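Local structure of major royal jelly protein 1 (Apis mellifera, 5YYL) at residues S186-Q191 / I253-L258; S268-S274 / L302-S306. The protein is the most abundant protein of royal jelly, probably serves as food for honeybee larvae, and binds the sterol 24-methylenecholesterol in an oligomer that also contains apisimin. All blocks are in the same frame, centred on the assembly; numbering follows the deposited sequence.

Contact 1 of 2, residues S186-Q191 / I253-L258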
loop_
_atom_site.group_PDB
_atom_site.type_symbol
_atom_site.label_atom_id
_atom_site.label_comp_id
_atom_site.label_asym_id
_atom_site.label_seq_id
_atom_site.Cartn_x
_atom_site.Cartn_y
_atom_site.Cartn_z
ATOM N N SER A 186 1.439 32.044 -38.148
ATOM C CA SER A 186 2.619 31.598 -37.382
ATOM C C SER A 186 2.470 31.544 -35.846
ATOM O O SER A 186 3.468 31.402 -35.145
ATOM C CB SER A 186 3.719 32.612 -37.675
ATOM O OG SER A 186 3.383 33.909 -37.114
ATOM N N SER A 187 1.257 31.742 -35.332
ATOM C CA SER A 187 1.030 31.855 -33.885
ATOM C C SER A 187 -0.442 31.606 -33.561
ATOM O O SER A 187 -1.322 31.912 -34.364
ATOM C CB SER A 187 1.470 33.234 -33.362
ATOM O OG SER A 187 2.081 33.129 -32.082
ATOM N N LEU A 188 -0.689 31.029 -32.392
ATOM C CA LEU A 188 -2.009 30.509 -32.055
ATOM C C LEU A 188 -2.235 30.589 -30.557
ATOM O O LEU A 188 -1.315 30.370 -29.755
ATOM C CB LEU A 188 -2.149 29.060 -32.516
ATOM C CG LEU A 188 -3.420 28.267 -32.204
ATOM C CD1 LEU A 188 -4.581 28.814 -33.015
ATOM C CD2 LEU A 188 -3.173 26.789 -32.488
ATOM N N ALA A 189 -3.467 30.908 -30.185
ATOM C CA ALA A 189 -3.869 30.957 -28.788
ATOM C C ALA A 189 -5.355 30.707 -28.728
ATOM O O ALA A 189 -6.087 31.156 -29.598
ATOM C CB ALA A 189 -3.538 32.302 -28.191
ATOM N N VAL A 190 -5.801 29.991 -27.698
ATOM C CA VAL A 190 -7.184 29.562 -27.607
ATOM C C VAL A 190 -7.767 29.899 -26.238
ATOM O O VAL A 190 -7.127 29.689 -25.221
ATOM C CB VAL A 190 -7.267 28.053 -27.868
ATOM C CG1 VAL A 190 -8.713 27.570 -27.797
ATOM C CG2 VAL A 190 -6.636 27.716 -29.218
ATOM N N GLN A 191 -8.994 30.406 -26.236
ATOM C CA GLN A 191 -9.701 30.833 -25.028
ATOM C C GLN A 191 -10.994 30.016 -24.897
ATOM O O GLN A 191 -12.047 30.431 -25.354
ATOM C CB GLN A 191 -9.983 32.342 -25.140
ATOM C CG GLN A 191 -10.311 33.088 -23.863
ATOM C CD GLN A 191 -10.307 34.595 -24.104
ATOM O OE1 GLN A 191 -10.934 35.084 -25.050
ATOM N NE2 GLN A 191 -9.582 35.335 -23.264
ATOM N N ILE A 253 3.642 40.570 -36.437
ATOM C CA ILE A 253 2.994 39.889 -35.293
ATOM C C ILE A 253 3.191 38.377 -35.266
ATOM O O ILE A 253 2.739 37.648 -36.137
ATOM C CB ILE A 253 1.486 40.237 -35.179
ATOM C CG1 ILE A 253 0.896 39.671 -33.892
ATOM C CG2 ILE A 253 0.692 39.797 -36.403
ATOM C CD1 ILE A 253 -0.502 40.170 -33.610
ATOM N N SER A 254 3.909 37.932 -34.245
ATOM C CA SER A 254 3.938 36.530 -33.812
ATOM C C SER A 254 4.207 36.479 -32.293
ATOM O O SER A 254 4.051 37.488 -31.602
ATOM C CB SER A 254 4.990 35.743 -34.604
ATOM O OG SER A 254 4.581 34.387 -34.714
ATOM N N GLY A 255 4.602 35.323 -31.774
ATOM C CA GLY A 255 4.883 35.183 -30.361
ATOM C C GLY A 255 3.715 35.597 -29.484
ATOM O O GLY A 255 3.879 36.372 -28.548
ATOM N N MET A 256 2.534 35.066 -29.773
ATOM C CA MET A 256 1.358 35.372 -28.971
ATOM C C MET A 256 1.293 34.523 -27.695
ATOM O O MET A 256 1.866 33.442 -27.628
ATOM C CB MET A 256 0.094 35.185 -29.793
ATOM C CG MET A 256 0.006 36.134 -30.978
ATOM S SD MET A 256 -1.709 36.363 -31.506
ATOM C CE MET A 256 -2.189 34.680 -31.867
ATOM N N ALA A 257 0.573 35.040 -26.700
ATOM C CA ALA A 257 0.353 34.358 -25.429
ATOM C C ALA A 257 -0.786 34.992 -24.653
ATOM O O ALA A 257 -0.698 36.149 -24.256
ATOM C CB ALA A 257 1.604 34.398 -24.582
ATOM N N LEU A 258 -1.832 34.211 -24.417
ATOM C CA LEU A 258 -3.004 34.646 -23.679
ATOM C C LEU A 258 -2.799 34.441 -22.189
ATOM O O LEU A 258 -2.455 33.347 -21.763
ATOM C CB LEU A 258 -4.208 33.829 -24.146
ATOM C CG LEU A 258 -5.589 34.227 -23.653
ATOM C CD1 LEU A 258 -5.926 35.636 -24.111
ATOM C CD2 LEU A 258 -6.580 33.229 -24.221
#
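Leu-258 lies across the end of strand 186-191: its CB approaches Ala-189 CB at 4.4 Å, and its CD2 reaches Gln-191 CB at 3.6 Å and Val-190 O at 3.7 Å. The polar end of Gln-191 is occupied by Tyr-204 and Thr-280. Further back, Met-256 also points across the gap, bringing its CE to 4.0 Å from Leu-188 N, while its side chain rests on Ala-206, Leu-265 and Tyr-267. At the other end the contact turns polar. Ser-187 OG accepts a nearly straight hydrogen bond from Met-256 N (3.0 Å), and Ser-186 OG and Ser-254 OG share another at 2.7 Å. No backbone-to-backbone hydrogen bond joins the strands; they run roughly parallel, 27° apart with axes 6.0 Å at closest, and meet through side chains. Each is the first strand of its own four-stranded antiparallel sheet, so the pair is the junction between the innermost strands of successive blades in a six-bladed beta-propeller.

Contact 2 of 2, residues S268-S274 / L302-S306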
loop_
_atom_site.group_PDB
_atom_site.type_symbol
_atom_site.label_atom_id
_atom_site.label_comp_id
_atom_site.label_asym_id
_atom_site.label_seq_id
_atom_site.Cartn_x
_atom_site.Cartn_y
_atom_site.Cartn_z
ATOM N N SER A 268 4.143 40.587 -30.070
ATOM C CA SER A 268 5.039 41.610 -30.585
ATOM C C SER A 268 5.431 41.287 -32.008
ATOM O O SER A 268 5.434 40.129 -32.389
ATOM C CB SER A 268 6.293 41.710 -29.734
ATOM O OG SER A 268 6.961 40.472 -29.649
ATOM N N PRO A 269 5.736 42.302 -32.822
ATOM C CA PRO A 269 6.305 41.940 -34.128
ATOM C C PRO A 269 7.690 41.293 -33.941
ATOM O O PRO A 269 8.402 41.650 -32.981
ATOM C CB PRO A 269 6.393 43.279 -34.882
ATOM C CG PRO A 269 5.692 44.297 -34.046
ATOM C CD PRO A 269 5.575 43.763 -32.658
ATOM N N VAL A 270 8.033 40.344 -34.818
ATOM C CA VAL A 270 9.308 39.606 -34.744
ATOM C C VAL A 270 10.480 40.574 -34.832
ATOM O O VAL A 270 11.388 40.530 -34.014
ATOM C CB VAL A 270 9.435 38.549 -35.876
ATOM C CG1 VAL A 270 10.839 37.945 -35.955
ATOM C CG2 VAL A 270 8.397 37.443 -35.700
ATOM N N ALA A 271 10.438 41.449 -35.825
ATOM C CA ALA A 271 11.388 42.535 -35.897
ATOM C C ALA A 271 10.850 43.675 -35.037
ATOM O O ALA A 271 10.248 44.630 -35.521
ATOM C CB ALA A 271 11.585 42.971 -37.333
ATOM N N SER A 272 11.085 43.568 -33.738
ATOM C CA SER A 272 10.730 44.632 -32.789
ATOM C C SER A 272 11.381 44.301 -31.473
ATOM O O SER A 272 11.762 43.153 -31.245
ATOM C CB SER A 272 9.212 44.755 -32.590
ATOM O OG SER A 272 8.769 43.930 -31.535
ATOM N N THR A 273 11.498 45.294 -30.599
ATOM C CA THR A 273 12.001 45.061 -29.241
ATOM C C THR A 273 10.945 45.454 -28.209
ATOM O O THR A 273 11.260 45.756 -27.069
ATOM C CB THR A 273 13.342 45.780 -29.003
ATOM O OG1 THR A 273 13.148 47.190 -29.007
ATOM C CG2 THR A 273 14.370 45.365 -30.065
ATOM N N SER A 274 9.684 45.400 -28.636
ATOM C CA SER A 274 8.554 45.874 -27.868
ATOM C C SER A 274 7.748 44.686 -27.316
ATOM O O SER A 274 7.886 43.551 -27.810
ATOM C CB SER A 274 7.669 46.713 -28.783
ATOM O OG SER A 274 8.406 47.745 -29.432
ATOM N N LEU A 302 12.434 46.109 -24.466
ATOM C CA LEU A 302 13.513 45.099 -24.348
ATOM C C LEU A 302 14.734 45.567 -25.129
ATOM O O LEU A 302 14.626 46.366 -26.054
ATOM C CB LEU A 302 13.045 43.724 -24.863
ATOM C CG LEU A 302 11.687 43.223 -24.363
ATOM C CD1 LEU A 302 11.297 41.951 -25.089
ATOM C CD2 LEU A 302 11.717 43.006 -22.863
ATOM N N ASP A 303 15.902 45.061 -24.759
ATOM C CA ASP A 303 17.148 45.385 -25.457
ATOM C C ASP A 303 17.307 44.586 -26.752
ATOM O O ASP A 303 18.042 45.015 -27.643
ATOM C CB ASP A 303 18.350 45.129 -24.545
ATOM C CG ASP A 303 18.387 46.069 -23.352
ATOM O OD1 ASP A 303 18.363 47.310 -23.549
ATOM O OD2 ASP A 303 18.439 45.581 -22.210
ATOM N N THR A 304 16.650 43.421 -26.841
ATOM C CA THR A 304 16.663 42.583 -28.044
ATOM C C THR A 304 15.238 42.150 -28.428
ATOM O O THR A 304 14.274 42.483 -27.743
ATOM C CB THR A 304 17.588 41.358 -27.840
ATOM O OG1 THR A 304 17.672 40.599 -29.052
ATOM C CG2 THR A 304 17.119 40.420 -26.632
ATOM N N GLN A 305 15.125 41.419 -29.528
ATOM C CA GLN A 305 13.839 40.907 -29.990
ATOM C C GLN A 305 13.341 39.764 -29.104
ATOM O O GLN A 305 14.126 38.987 -28.607
ATOM C CB GLN A 305 13.929 40.454 -31.457
ATOM C CG GLN A 305 14.283 41.563 -32.450
ATOM C CD GLN A 305 15.720 41.530 -32.986
ATOM O OE1 GLN A 305 16.647 41.069 -32.333
ATOM N NE2 GLN A 305 15.900 42.053 -34.184
ATOM N N SER A 306 12.036 39.676 -28.907
ATOM C CA SER A 306 11.431 38.555 -28.202
ATOM C C SER A 306 10.992 37.489 -29.217
ATOM O O SER A 306 10.632 37.821 -30.356
ATOM C CB SER A 306 10.238 39.016 -27.370
ATOM O OG SER A 306 9.168 39.476 -28.195
HETATM O O HOH W 1 9.474 40.317 -30.738
#
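A water bridges the two segments at one end of this contact. Water 1 donates to Pro-269 O and to Ser-306 O, both at 2.8 Å, and accepts from Ser-306 OG at 2.7 Å, so the end of strand 264-269 is joined to the start of strand 306-311 without direct backbone pairing there. Beside it, Ser-268 OG lies 2.8 Å from Ser-306 OG; Lys-309 donates to the first hydroxyl and, weakly, to the second.

At the far end the backbones are joined directly, where Leu-302 N donates to Thr-273 O (2.9 Å). Between these two points Thr-273 fills the gap, with CB 3.7 Å from Thr-304 O, and Gln-305 presses its aliphatic part against the turn: CG is 3.2 Å from Ser-272 O and 3.4 Å from Val-270 O, and CA makes a CH...O contact of 3.3 Å with Ser-272 O. The amide of Gln-305 turns to the carbonyls of Phe-237 and Lys-239.

Segment 268-274 holds its own shape, with an inverse gamma turn centred on Ala-271 and a 2.7 Å hydrogen bond from Ser-272 OG to Pro-269 O. It links the second and third strands of one propeller blade, whereas 302-306 carries the chain from that blade's outer strand to the inner strand of the next. The chemistry is mixed, a water bridge and a backbone hydrogen bond at the two ends with Thr-273 and Gln-305 packed against carbonyls between them, which implies a blade junction combining polar bridging with close van der Waals contact.

Overall arrangement
Both contacts involve the blade that begins with strand 253-258: contact 1 joins its inner strand to the preceding blade, and contact 2 joins the turn beyond its second strand to the linker that enters the following blade. Their centres are 15 Å apart, yet they touch through the neighbouring strands 253-258 and 264-269, with a probable hydrogen bond from Ser-254 N to Ser-268 O (3.3 Å) and packing of Ser-254 CB on Val-270 CG2 (4.0 Å). Lys-309 of the following blade serves both, bonding Ser-268 and, weakly, Gly-255 and Ser-306. The centre of contact 1 is about 8 Å from the centre of the chain, that of contact 2 about 16 Å; neither is at the sterol pocket around Pro-364.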